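Local coordinates for protein cystathionine gamma-lyase (PDB 1N8P) that belongs to the Cys/Met metabolism family of pyridoxal-5'-phosphate-dependent enzymes and holds pyridoxal-5'-phosphate in its pocket, at residues Gly16-Val21 with Ile26-Leu31; Thr148-Lys153 with Leu367-Val372; Leu262-Ile267 with Val281-Leu286; Ser320-Ser325 with Ser340-Pro345. All coordinates share one frame; numbering follows the deposited sequence.

Contact 1 of 4, residues Gly16-Val21 with Ile26-Leu31; sequences GEHVDV and IEPISL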
loop_
_atom_site.group_PDB
_atom_site.type_symbol
_atom_site.label_atom_id
_atom_site.label_comp_id
_atom_site.label_asym_id
_atom_site.label_seq_id
_atom_site.Cartn_x
_atom_site.Cartn_y
_atom_site.Cartn_z
ATOM N N GLY A 16 12.920 17.997 -0.111
ATOM C CA GLY A 16 12.063 17.103 0.650
ATOM C C GLY A 16 12.741 15.797 1.027
ATOM O O GLY A 16 12.094 14.865 1.516
ATOM N N GLU A 17 14.047 15.716 0.804
ATOM C CA GLU A 17 14.792 14.509 1.144
ATOM C C GLU A 17 14.482 14.111 2.582
ATOM O O GLU A 17 14.073 14.951 3.386
ATOM C CB GLU A 17 16.291 14.744 0.993
ATOM C CG GLU A 17 17.088 13.464 1.022
ATOM C CD GLU A 17 18.572 13.697 0.854
ATOM O OE1 GLU A 17 19.280 12.719 0.504
ATOM O OE2 GLU A 17 19.022 14.852 1.079
ATOM N N HIS A 18 14.683 12.840 2.919
ATOM C CA HIS A 18 14.369 12.364 4.272
ATOM C C HIS A 18 15.598 11.956 5.079
ATOM O O HIS A 18 16.730 11.979 4.566
ATOM C CB HIS A 18 13.408 11.168 4.193
ATOM C CG HIS A 18 14.021 9.943 3.583
ATOM N ND1 HIS A 18 14.638 9.956 2.347
ATOM C CD2 HIS A 18 14.124 8.672 4.045
ATOM C CE1 HIS A 18 15.096 8.744 2.075
ATOM N NE2 HIS A 18 14.798 7.947 3.090
ATOM N N VAL A 19 15.363 11.570 6.336
ATOM C CA VAL A 19 16.440 11.141 7.227
ATOM C C VAL A 19 16.364 9.645 7.590
ATOM O O VAL A 19 15.435 9.188 8.259
ATOM C CB VAL A 19 16.466 11.981 8.547
ATOM C CG1 VAL A 19 17.575 11.460 9.472
ATOM C CG2 VAL A 19 16.706 13.458 8.237
ATOM N N ASP A 20 17.363 8.889 7.145
ATOM C CA ASP A 20 17.425 7.459 7.422
ATOM C C ASP A 20 18.837 7.015 7.777
ATOM O O ASP A 20 19.763 7.136 6.961
ATOM C CB ASP A 20 16.963 6.647 6.208
ATOM C CG ASP A 20 17.027 5.144 6.456
ATOM O OD1 ASP A 20 16.855 4.377 5.491
ATOM O OD2 ASP A 20 17.240 4.727 7.614
ATOM N N VAL A 21 18.991 6.498 8.994
ATOM C CA VAL A 21 20.287 6.007 9.445
ATOM C C VAL A 21 20.747 4.923 8.477
ATOM O O VAL A 21 21.917 4.897 8.082
ATOM C CB VAL A 21 20.200 5.428 10.878
ATOM C CG1 VAL A 21 21.319 4.409 11.113
ATOM C CG2 VAL A 21 20.303 6.563 11.889
ATOM N N ILE A 26 15.638 5.822 -0.989
ATOM C CA ILE A 26 14.200 6.037 -1.073
ATOM C C ILE A 26 13.484 6.149 0.270
ATOM O O ILE A 26 13.567 5.258 1.125
ATOM C CB ILE A 26 13.524 4.934 -1.933
ATOM C CG1 ILE A 26 13.848 5.182 -3.408
ATOM C CG2 ILE A 26 12.003 4.927 -1.717
ATOM C CD1 ILE A 26 13.614 6.604 -3.854
ATOM N N GLU A 27 12.767 7.254 0.442
ATOM C CA GLU A 27 12.028 7.493 1.664
ATOM C C GLU A 27 11.039 6.364 1.958
ATOM O O GLU A 27 10.218 6.019 1.108
ATOM C CB GLU A 27 11.255 8.794 1.557
ATOM C CG GLU A 27 10.786 9.311 2.890
ATOM C CD GLU A 27 9.538 10.168 2.780
ATOM O OE1 GLU A 27 9.137 10.796 3.797
ATOM O OE2 GLU A 27 8.951 10.202 1.677
ATOM N N PRO A 28 11.105 5.772 3.173
ATOM C CA PRO A 28 10.211 4.683 3.589
ATOM C C PRO A 28 8.848 5.235 4.025
ATOM O O PRO A 28 8.716 6.419 4.301
ATOM C CB PRO A 28 10.963 4.059 4.759
ATOM C CG PRO A 28 11.536 5.265 5.419
ATOM C CD PRO A 28 12.119 6.020 4.216
ATOM N N ILE A 29 7.845 4.366 4.102
ATOM C CA ILE A 29 6.506 4.778 4.499
ATOM C C ILE A 29 6.299 4.673 5.996
ATOM O O ILE A 29 6.189 3.586 6.543
ATOM C CB ILE A 29 5.432 3.935 3.785
ATOM C CG1 ILE A 29 5.532 4.175 2.271
ATOM C CG2 ILE A 29 4.039 4.314 4.296
ATOM C CD1 ILE A 29 4.477 3.456 1.430
ATOM N N SER A 30 6.224 5.818 6.657
ATOM C CA SER A 30 6.041 5.830 8.088
ATOM C C SER A 30 4.579 6.024 8.465
ATOM O O SER A 30 4.032 7.122 8.351
ATOM C CB SER A 30 6.918 6.920 8.703
ATOM O OG SER A 30 8.251 6.784 8.229
ATOM N N LEU A 31 3.957 4.938 8.919
ATOM C CA LEU A 31 2.555 4.954 9.312
ATOM C C LEU A 31 2.460 4.982 10.817
ATOM O O LEU A 31 1.388 5.239 11.366
ATOM C CB LEU A 31 1.824 3.697 8.819
ATOM C CG LEU A 31 1.934 3.360 7.336
ATOM C CD1 LEU A 31 1.148 2.137 7.026
ATOM C CD2 LEU A 31 1.430 4.505 6.527
#
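OG of S24, in the turn joining 16-21 to 26-31, is gripped by NE2 of H18, OD1 of D20 and, weakly, the carbonyl oxygen of I26, so three groups from the two segments gather round one small serine oxygen. The imidazole, fixed at its far nitrogen, turns a face to the returning chain. Over that face sits E27 CA, 3.2 Å from the ring centroid and 15° off the normal, a CH-pi contact. A chi1 of 67°, with H18 CG between its backbone N and carbonyl carbon, brings the ring against this CA. Beside it, E27 CG comes to 3.4 Å from H18 CG, so backbone and aliphatic stem both meet the ring, while P28 CD approaches H18 CD2 obliquely at 3.3 Å. Neither segment is helix or strand: both belong to the loop between helices 8-14 and 55-67, where the chain doubles back near the surface and then enters a subunit interface. There I29 makes backbone hydrogen bonds with the second subunit and packs on I29 of that subunit. Each residue type fits its task: histidine offers a flat face and a polar nitrogen, proline presents CH groups where no N-H needs a partner, and glutamate combines a greasy stem with a far-reaching carboxylate. E27 OE1 bonds ND2 of N59 on helix 55-67, and the carboxylate plane is turned 57° from the imidazole; OE2 of E27 remains 5.7 Å from H18 ND1, where any attraction would probably be modest.

Contact 2 of 4, residues Thr148-Lys153 with Leu367-Val372; sequences TNPTLK and LVRISV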
loop_
_atom_site.group_PDB
_atom_site.type_symbol
_atom_site.label_atom_id
_atom_site.label_comp_id
_atom_site.label_asym_id
_atom_site.label_seq_id
_atom_site.Cartn_x
_atom_site.Cartn_y
_atom_site.Cartn_z
ATOM N N THR A 148 -9.169 30.306 -14.808
ATOM C CA THR A 148 -10.504 29.897 -14.455
ATOM C C THR A 148 -10.915 28.626 -15.160
ATOM O O THR A 148 -10.546 28.370 -16.295
ATOM C CB THR A 148 -11.495 30.968 -14.830
ATOM O OG1 THR A 148 -11.418 31.197 -16.240
ATOM C CG2 THR A 148 -11.199 32.244 -14.090
ATOM N N ASN A 149 -11.718 27.842 -14.476
ATOM C CA ASN A 149 -12.219 26.593 -15.016
ATOM C C ASN A 149 -13.677 26.816 -15.445
ATOM O O ASN A 149 -14.521 27.132 -14.609
ATOM C CB ASN A 149 -12.097 25.539 -13.918
ATOM C CG ASN A 149 -12.720 24.238 -14.280
ATOM O OD1 ASN A 149 -12.407 23.639 -15.306
ATOM N ND2 ASN A 149 -13.597 23.772 -13.419
ATOM N N PRO A 150 -14.001 26.604 -16.745
ATOM C CA PRO A 150 -13.200 26.175 -17.905
ATOM C C PRO A 150 -12.935 27.227 -18.991
ATOM O O PRO A 150 -12.357 26.916 -20.028
ATOM C CB PRO A 150 -14.056 25.074 -18.469
ATOM C CG PRO A 150 -15.425 25.796 -18.465
ATOM C CD PRO A 150 -15.439 26.500 -17.080
ATOM N N THR A 151 -13.390 28.456 -18.786
ATOM C CA THR A 151 -13.185 29.513 -19.777
ATOM C C THR A 151 -11.683 29.711 -19.981
ATOM O O THR A 151 -11.216 30.018 -21.080
ATOM C CB THR A 151 -13.854 30.833 -19.315
ATOM O OG1 THR A 151 -15.266 30.631 -19.219
ATOM C CG2 THR A 151 -13.601 31.961 -20.307
ATOM N N LEU A 152 -10.936 29.526 -18.902
ATOM C CA LEU A 152 -9.496 29.650 -18.928
ATOM C C LEU A 152 -8.992 31.084 -18.999
ATOM O O LEU A 152 -8.054 31.375 -19.730
ATOM C CB LEU A 152 -8.941 28.818 -20.082
ATOM C CG LEU A 152 -9.288 27.325 -19.983
ATOM C CD1 LEU A 152 -8.525 26.525 -21.017
ATOM C CD2 LEU A 152 -8.944 26.831 -18.611
ATOM N N LYS A 153 -9.607 31.951 -18.192
ATOM C CA LYS A 153 -9.289 33.381 -18.095
ATOM C C LYS A 153 -8.124 33.656 -17.139
ATOM O O LYS A 153 -8.188 33.319 -15.978
ATOM C CB LYS A 153 -10.534 34.142 -17.613
ATOM C CG LYS A 153 -10.347 35.645 -17.460
ATOM C CD LYS A 153 -11.545 36.318 -16.816
ATOM C CE LYS A 153 -12.804 36.112 -17.649
ATOM N NZ LYS A 153 -13.270 34.687 -17.654
ATOM N N LEU A 367 -19.909 23.974 -25.081
ATOM C CA LEU A 367 -18.475 24.017 -24.797
ATOM C C LEU A 367 -17.839 22.701 -24.327
ATOM O O LEU A 367 -18.274 22.105 -23.349
ATOM C CB LEU A 367 -18.218 25.045 -23.717
ATOM C CG LEU A 367 -16.772 25.196 -23.287
ATOM C CD1 LEU A 367 -16.122 26.285 -24.141
ATOM C CD2 LEU A 367 -16.732 25.543 -21.809
ATOM N N VAL A 368 -16.794 22.264 -25.015
ATOM C CA VAL A 368 -16.090 21.049 -24.630
ATOM C C VAL A 368 -14.757 21.423 -23.959
ATOM O O VAL A 368 -13.956 22.196 -24.506
ATOM C CB VAL A 368 -15.794 20.146 -25.851
ATOM C CG1 VAL A 368 -14.825 19.046 -25.463
ATOM C CG2 VAL A 368 -17.076 19.541 -26.368
ATOM N N ARG A 369 -14.537 20.888 -22.765
ATOM C CA ARG A 369 -13.307 21.137 -22.032
ATOM C C ARG A 369 -12.464 19.859 -21.974
ATOM O O ARG A 369 -12.952 18.789 -21.581
ATOM C CB ARG A 369 -13.639 21.609 -20.636
ATOM C CG ARG A 369 -12.510 21.536 -19.638
ATOM C CD ARG A 369 -13.052 22.045 -18.350
ATOM N NE ARG A 369 -12.433 21.545 -17.126
ATOM C CZ ARG A 369 -12.272 20.268 -16.810
ATOM N NH1 ARG A 369 -12.655 19.309 -17.644
ATOM N NH2 ARG A 369 -11.800 19.954 -15.612
ATOM N N ILE A 370 -11.202 19.971 -22.381
ATOM C CA ILE A 370 -10.298 18.827 -22.397
ATOM C C ILE A 370 -8.995 18.985 -21.611
ATOM O O ILE A 370 -8.345 20.028 -21.609
ATOM C CB ILE A 370 -9.968 18.389 -23.843
ATOM C CG1 ILE A 370 -9.374 19.538 -24.625
ATOM C CG2 ILE A 370 -11.237 17.982 -24.552
ATOM C CD1 ILE A 370 -9.184 19.210 -26.078
ATOM N N SER A 371 -8.658 17.899 -20.928
ATOM C CA SER A 371 -7.479 17.744 -20.085
ATOM C C SER A 371 -6.447 16.892 -20.862
ATOM O O SER A 371 -6.521 15.655 -20.863
ATOM C CB SER A 371 -7.920 17.022 -18.805
ATOM O OG SER A 371 -6.922 16.980 -17.819
ATOM N N VAL A 372 -5.508 17.536 -21.544
ATOM C CA VAL A 372 -4.511 16.802 -22.286
ATOM C C VAL A 372 -3.543 16.040 -21.363
ATOM O O VAL A 372 -2.992 16.623 -20.422
ATOM C CB VAL A 372 -3.697 17.735 -23.140
ATOM C CG1 VAL A 372 -2.726 16.944 -23.988
ATOM C CG2 VAL A 372 -4.616 18.576 -23.985
#
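N149 and P150 meet R369 and L367 where a loop that follows strand 139-144 of the large cofactor-binding sheet touches strand 367-371 of the C-terminal sheet, a contact between the two layered alpha/beta parts of the subunit. R369 NE donates to N149 OD1 over 2.8 Å, with an N-H...O angle of 151°. The oxygen lies at the edge of the guanidinium and the donor in the carbonyl plane, although the two flat groups are 61° apart. The chain of R369, extended from CG to NE, carries NE out to the loop; N149 meets it with its CG opposite the backbone N (chi1 173°). A neutral amide probably suits this place, since NH1 of R369 already forms a salt bridge with E343. The N149 side chain is about 6 Å from pyridoxal-5'-phosphate. P150, preceded by a cis peptide, points toward the strand, and its CG packs on L367 CD2 at 3.6 Å. These four residues are buried. The other side of the loop is looser: T151 points away and is partly exposed. K153 is partly exposed too but anchored, NZ in a salt bridge with D101 and N donating to T148 OG1 at 2.8 Å.

Contact 3 of 4, residues Leu262-Ile267 with Val281-Leu286; sequences LSANKI and VNYPGL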
loop_
_atom_site.group_PDB
_atom_site.type_symbol
_atom_site.label_atom_id
_atom_site.label_comp_id
_atom_site.label_asym_id
_atom_site.label_seq_id
_atom_site.Cartn_x
_atom_site.Cartn_y
_atom_site.Cartn_z
ATOM N N LEU A 262 3.004 21.265 -24.262
ATOM C CA LEU A 262 3.331 21.325 -25.688
ATOM C C LEU A 262 2.155 20.700 -26.445
ATOM O O LEU A 262 1.642 21.267 -27.389
ATOM C CB LEU A 262 4.607 20.529 -26.030
ATOM C CG LEU A 262 5.896 20.572 -25.197
ATOM C CD1 LEU A 262 6.934 19.974 -26.068
ATOM C CD2 LEU A 262 6.336 21.963 -24.747
ATOM N N SER A 263 1.708 19.532 -26.014
ATOM C CA SER A 263 0.603 18.887 -26.687
ATOM C C SER A 263 -0.649 19.725 -26.773
ATOM O O SER A 263 -1.204 19.854 -27.846
ATOM C CB SER A 263 0.285 17.556 -26.023
ATOM O OG SER A 263 1.250 16.592 -26.404
ATOM N N ALA A 264 -1.092 20.286 -25.648
ATOM C CA ALA A 264 -2.310 21.116 -25.599
ATOM C C ALA A 264 -2.187 22.353 -26.468
ATOM O O ALA A 264 -3.159 22.807 -27.049
ATOM C CB ALA A 264 -2.634 21.519 -24.158
ATOM N N ASN A 265 -0.981 22.898 -26.549
ATOM C CA ASN A 265 -0.740 24.052 -27.379
ATOM C C ASN A 265 -0.886 23.618 -28.826
ATOM O O ASN A 265 -1.605 24.255 -29.578
ATOM C CB ASN A 265 0.662 24.602 -27.138
ATOM C CG ASN A 265 1.026 25.714 -28.106
ATOM O OD1 ASN A 265 1.412 25.458 -29.249
ATOM N ND2 ASN A 265 0.889 26.956 -27.657
ATOM N N LYS A 266 -0.210 22.535 -29.211
ATOM C CA LYS A 266 -0.284 22.030 -30.577
ATOM C C LYS A 266 -1.692 21.575 -30.954
ATOM O O LYS A 266 -2.021 21.460 -32.141
ATOM C CB LYS A 266 0.702 20.880 -30.795
ATOM C CG LYS A 266 2.096 21.305 -31.205
ATOM C CD LYS A 266 2.967 20.099 -31.508
ATOM C CE LYS A 266 2.346 19.230 -32.601
ATOM N NZ LYS A 266 3.221 18.082 -32.999
ATOM N N ILE A 267 -2.525 21.318 -29.954
ATOM C CA ILE A 267 -3.902 20.912 -30.206
ATOM C C ILE A 267 -4.808 22.151 -30.301
ATOM O O ILE A 267 -5.786 22.161 -31.052
ATOM C CB ILE A 267 -4.414 19.977 -29.099
ATOM C CG1 ILE A 267 -3.793 18.595 -29.278
ATOM C CG2 ILE A 267 -5.919 19.877 -29.145
ATOM C CD1 ILE A 267 -4.094 17.620 -28.140
ATOM N N VAL A 281 -12.079 28.831 -29.143
ATOM C CA VAL A 281 -11.113 27.975 -28.496
ATOM C C VAL A 281 -10.466 28.749 -27.361
ATOM O O VAL A 281 -10.084 29.900 -27.534
ATOM C CB VAL A 281 -10.013 27.556 -29.490
ATOM C CG1 VAL A 281 -8.937 26.750 -28.791
ATOM C CG2 VAL A 281 -10.622 26.732 -30.615
ATOM N N ASN A 282 -10.335 28.117 -26.198
ATOM C CA ASN A 282 -9.700 28.768 -25.060
ATOM C C ASN A 282 -8.414 28.054 -24.637
ATOM O O ASN A 282 -8.448 26.907 -24.234
ATOM C CB ASN A 282 -10.638 28.811 -23.847
ATOM C CG ASN A 282 -11.988 29.401 -24.156
ATOM O OD1 ASN A 282 -12.101 30.513 -24.654
ATOM N ND2 ASN A 282 -13.025 28.662 -23.839
ATOM N N TYR A 283 -7.284 28.740 -24.712
ATOM C CA TYR A 283 -6.007 28.172 -24.291
ATOM C C TYR A 283 -5.087 29.358 -24.028
ATOM O O TYR A 283 -4.752 30.100 -24.938
ATOM C CB TYR A 283 -5.420 27.267 -25.388
ATOM C CG TYR A 283 -4.172 26.529 -24.936
ATOM C CD1 TYR A 283 -4.202 25.716 -23.800
ATOM C CD2 TYR A 283 -2.957 26.683 -25.602
ATOM C CE1 TYR A 283 -3.060 25.082 -23.328
ATOM C CE2 TYR A 283 -1.808 26.048 -25.143
ATOM C CZ TYR A 283 -1.868 25.252 -24.000
ATOM O OH TYR A 283 -0.732 24.648 -23.499
ATOM N N PRO A 284 -4.680 29.562 -22.776
ATOM C CA PRO A 284 -3.800 30.675 -22.392
ATOM C C PRO A 284 -2.462 30.763 -23.136
ATOM O O PRO A 284 -1.724 31.739 -22.981
ATOM C CB PRO A 284 -3.602 30.458 -20.888
ATOM C CG PRO A 284 -4.873 29.789 -20.448
ATOM C CD PRO A 284 -5.107 28.795 -21.595
ATOM N N GLY A 285 -2.156 29.751 -23.945
ATOM C CA GLY A 285 -0.907 29.732 -24.681
ATOM C C GLY A 285 -1.000 30.269 -26.098
ATOM O O GLY A 285 -0.003 30.345 -26.841
ATOM N N LEU A 286 -2.205 30.630 -26.500
ATOM C CA LEU A 286 -2.378 31.172 -27.828
ATOM C C LEU A 286 -2.206 32.692 -27.734
ATOM O O LEU A 286 -2.957 33.350 -27.028
ATOM C CB LEU A 286 -3.759 30.802 -28.354
ATOM C CG LEU A 286 -3.961 29.318 -28.652
ATOM C CD1 LEU A 286 -5.371 29.055 -29.190
ATOM C CD2 LEU A 286 -2.959 28.917 -29.689
#
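Helix-on-sheet packing in the C-terminal part of the subunit brings Y283, just past outermost strand 278-282, against A264 and N265 of helix 253-271. The phenol is set against the helix backbone itself, with the carbonyl carbon of A264 over one ring face. A264 CB touches Y283 CE1 at 3.7 Å, and N265 CB reaches CE2 of the same ring at 3.5 Å. Alanine suits position 264 because its single methyl lets a broad ring approach the helix. N265 runs across the tyrosine at about a right angle, its amide plane 68° from the ring plane. The chi1 of Y283, -173°, sends the ring from the chain toward the helix; its OH then bonds the carbonyl oxygen of G305, so the buried hydroxyl is satisfied. Y283 also opens a type I beta turn that ends at L286, closed by L286 N donating to Y283 O at 3.0 Å. P284 fits the second place of this turn, where its ring holds phi at -56°, and G285 follows; having no side chain, it lets the edge of the tyrosine ring lie close to its backbone. I308 of strand 307-312 touches both A264 and Y283 and ties the pair to the sheet. V372, just past strand 367-371, packs on A264 as well.

Contact 4 of 4, residues Ser320-Ser325 with Ser340-Pro345; sequences SKFASS and SLLEVP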
loop_
_atom_site.group_PDB
_atom_site.type_symbol
_atom_site.label_atom_id
_atom_site.label_comp_id
_atom_site.label_asym_id
_atom_site.label_seq_id
_atom_site.Cartn_x
_atom_site.Cartn_y
_atom_site.Cartn_z
ATOM N N SER A 320 -21.794 16.685 -26.632
ATOM C CA SER A 320 -22.011 15.427 -25.945
ATOM C C SER A 320 -21.456 14.327 -26.857
ATOM O O SER A 320 -20.874 13.353 -26.396
ATOM C CB SER A 320 -23.501 15.222 -25.708
ATOM O OG SER A 320 -23.719 14.378 -24.594
ATOM N N LYS A 321 -21.630 14.509 -28.163
ATOM C CA LYS A 321 -21.151 13.565 -29.166
ATOM C C LYS A 321 -19.630 13.437 -29.064
ATOM O O LYS A 321 -19.100 12.351 -28.823
ATOM C CB LYS A 321 -21.532 14.071 -30.552
ATOM C CG LYS A 321 -21.095 13.187 -31.696
ATOM C CD LYS A 321 -21.993 11.985 -31.811
ATOM C CE LYS A 321 -21.823 11.319 -33.151
ATOM N NZ LYS A 321 -22.992 10.441 -33.432
ATOM N N PHE A 322 -18.945 14.557 -29.272
ATOM C CA PHE A 322 -17.496 14.640 -29.189
ATOM C C PHE A 322 -17.042 13.936 -27.920
ATOM O O PHE A 322 -16.209 13.056 -27.944
ATOM C CB PHE A 322 -17.079 16.104 -29.117
ATOM C CG PHE A 322 -15.603 16.320 -29.133
ATOM C CD1 PHE A 322 -14.921 16.371 -30.325
ATOM C CD2 PHE A 322 -14.895 16.481 -27.950
ATOM C CE1 PHE A 322 -13.557 16.580 -30.345
ATOM C CE2 PHE A 322 -13.529 16.689 -27.968
ATOM C CZ PHE A 322 -12.862 16.739 -29.169
ATOM N N ALA A 323 -17.612 14.326 -26.799
ATOM C CA ALA A 323 -17.244 13.739 -25.537
ATOM C C ALA A 323 -17.299 12.215 -25.514
ATOM O O ALA A 323 -16.848 11.599 -24.549
ATOM C CB ALA A 323 -18.121 14.313 -24.441
ATOM N N SER A 324 -17.843 11.594 -26.554
ATOM C CA SER A 324 -17.926 10.139 -26.575
ATOM C C SER A 324 -17.250 9.495 -27.779
ATOM O O SER A 324 -16.748 8.385 -27.705
ATOM C CB SER A 324 -19.384 9.707 -26.533
ATOM O OG SER A 324 -20.051 10.272 -25.417
ATOM N N SER A 325 -17.245 10.203 -28.893
ATOM C CA SER A 325 -16.647 9.701 -30.109
ATOM C C SER A 325 -15.147 9.523 -29.947
ATOM O O SER A 325 -14.525 8.810 -30.721
ATOM C CB SER A 325 -16.945 10.682 -31.251
ATOM O OG SER A 325 -18.326 11.028 -31.273
ATOM N N SER A 340 -5.287 11.464 -20.819
ATOM C CA SER A 340 -6.234 12.442 -21.355
ATOM C C SER A 340 -7.685 12.284 -20.891
ATOM O O SER A 340 -8.187 11.177 -20.728
ATOM C CB SER A 340 -6.197 12.398 -22.877
ATOM O OG SER A 340 -4.903 12.715 -23.340
ATOM N N LEU A 341 -8.349 13.415 -20.677
ATOM C CA LEU A 341 -9.745 13.414 -20.256
ATOM C C LEU A 341 -10.522 14.549 -20.906
ATOM O O LEU A 341 -9.955 15.531 -21.344
ATOM C CB LEU A 341 -9.846 13.532 -18.737
ATOM C CG LEU A 341 -9.172 12.402 -17.949
ATOM C CD1 LEU A 341 -9.566 12.536 -16.488
ATOM C CD2 LEU A 341 -9.590 11.035 -18.472
ATOM N N LEU A 342 -11.828 14.409 -21.011
ATOM C CA LEU A 342 -12.593 15.492 -21.587
ATOM C C LEU A 342 -13.951 15.544 -20.899
ATOM O O LEU A 342 -14.508 14.533 -20.496
ATOM C CB LEU A 342 -12.680 15.337 -23.104
ATOM C CG LEU A 342 -13.858 14.677 -23.786
ATOM C CD1 LEU A 342 -13.629 14.768 -25.266
ATOM C CD2 LEU A 342 -14.001 13.243 -23.350
ATOM N N GLU A 343 -14.458 16.750 -20.720
ATOM C CA GLU A 343 -15.721 16.934 -20.018
ATOM C C GLU A 343 -16.506 18.113 -20.595
ATOM O O GLU A 343 -15.960 18.925 -21.346
ATOM C CB GLU A 343 -15.401 17.134 -18.527
ATOM C CG GLU A 343 -16.502 17.646 -17.673
ATOM C CD GLU A 343 -16.225 19.047 -17.175
ATOM O OE1 GLU A 343 -15.579 19.836 -17.895
ATOM O OE2 GLU A 343 -16.674 19.369 -16.064
ATOM N N VAL A 344 -17.792 18.180 -20.273
ATOM C CA VAL A 344 -18.661 19.265 -20.730
ATOM C C VAL A 344 -19.139 19.979 -19.480
ATOM O O VAL A 344 -20.206 19.681 -18.969
ATOM C CB VAL A 344 -19.894 18.724 -21.472
ATOM C CG1 VAL A 344 -20.808 19.873 -21.853
ATOM C CG2 VAL A 344 -19.462 17.939 -22.703
ATOM N N PRO A 345 -18.359 20.942 -18.981
ATOM C CA PRO A 345 -18.727 21.674 -17.774
ATOM C C PRO A 345 -20.208 21.865 -17.517
ATOM O O PRO A 345 -20.678 21.670 -16.403
ATOM C CB PRO A 345 -17.978 22.999 -17.929
ATOM C CG PRO A 345 -17.621 23.054 -19.390
ATOM C CD PRO A 345 -17.282 21.645 -19.686
#
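Strand 341-343 of the C-terminal sheet receives helix 316-325 on one face, chiefly through L342, whose two methyls meet F322 and A323. CD1 of L342 approaches F322 CE2 at 3.3 Å, obliquely to the ring, while the other methyl, CD2, comes within 3.5 Å of A323 O. A branched leucine thus touches a ring and the helix backbone at once. A323 CB completes the fit, 4.3 Å from L342 CG and 4.2 Å from V344 CG2; a small residue there allows the helix to come down close to the strand. Side chains alternate along an extended chain: L342 and V344 point toward the helix and E343 away, with OE1 paired to R369 of strand 367-371 and OE2 bonded to T349 OG1. In this alpha/beta layer F322 also packs on V368 of that neighbouring strand and makes an edge-to-face contact with F310 of strand 307-312. A chi1 of -176° places the F322 ring between the sheet and A387 of helix 377-392. Where helix 316-325 ends, K321 O accepts two bonds from S325: its backbone N at 2.8 Å and its OG at 2.9 Å, the hydroxyl approaching from above the carbonyl plane. Serine suits a helix end because its short side chain can return to a carbonyl one turn back. Beyond the helix lies the fourth subunit, whose P40 packs on S320 and A323.

How the contacts relate
Contacts 2, 3 and 4 share the five-stranded C-terminal sheet, whereas contact 1 stands apart near the subunit interfaces, its centre 38 to 41 Å from theirs. Contact 2 touches both of its neighbours, its centre 11 Å from that of contact 3 and 12 Å from that of contact 4. Toward contact 4, S371 N probably bonds L341 O at 2.7 Å between adjacent strands, and the R369-E343 salt bridge is a second tie. Toward contact 3, L152 CD1 packs on N282 O at 3.2 Å. Contacts 3 and 4 do not touch; their nearest atoms are about 7 Å apart. Contact 2 lies beside the pyridoxal-5'-phosphate pocket, where N149 packs on the pocket residue F181 and R369 on L335.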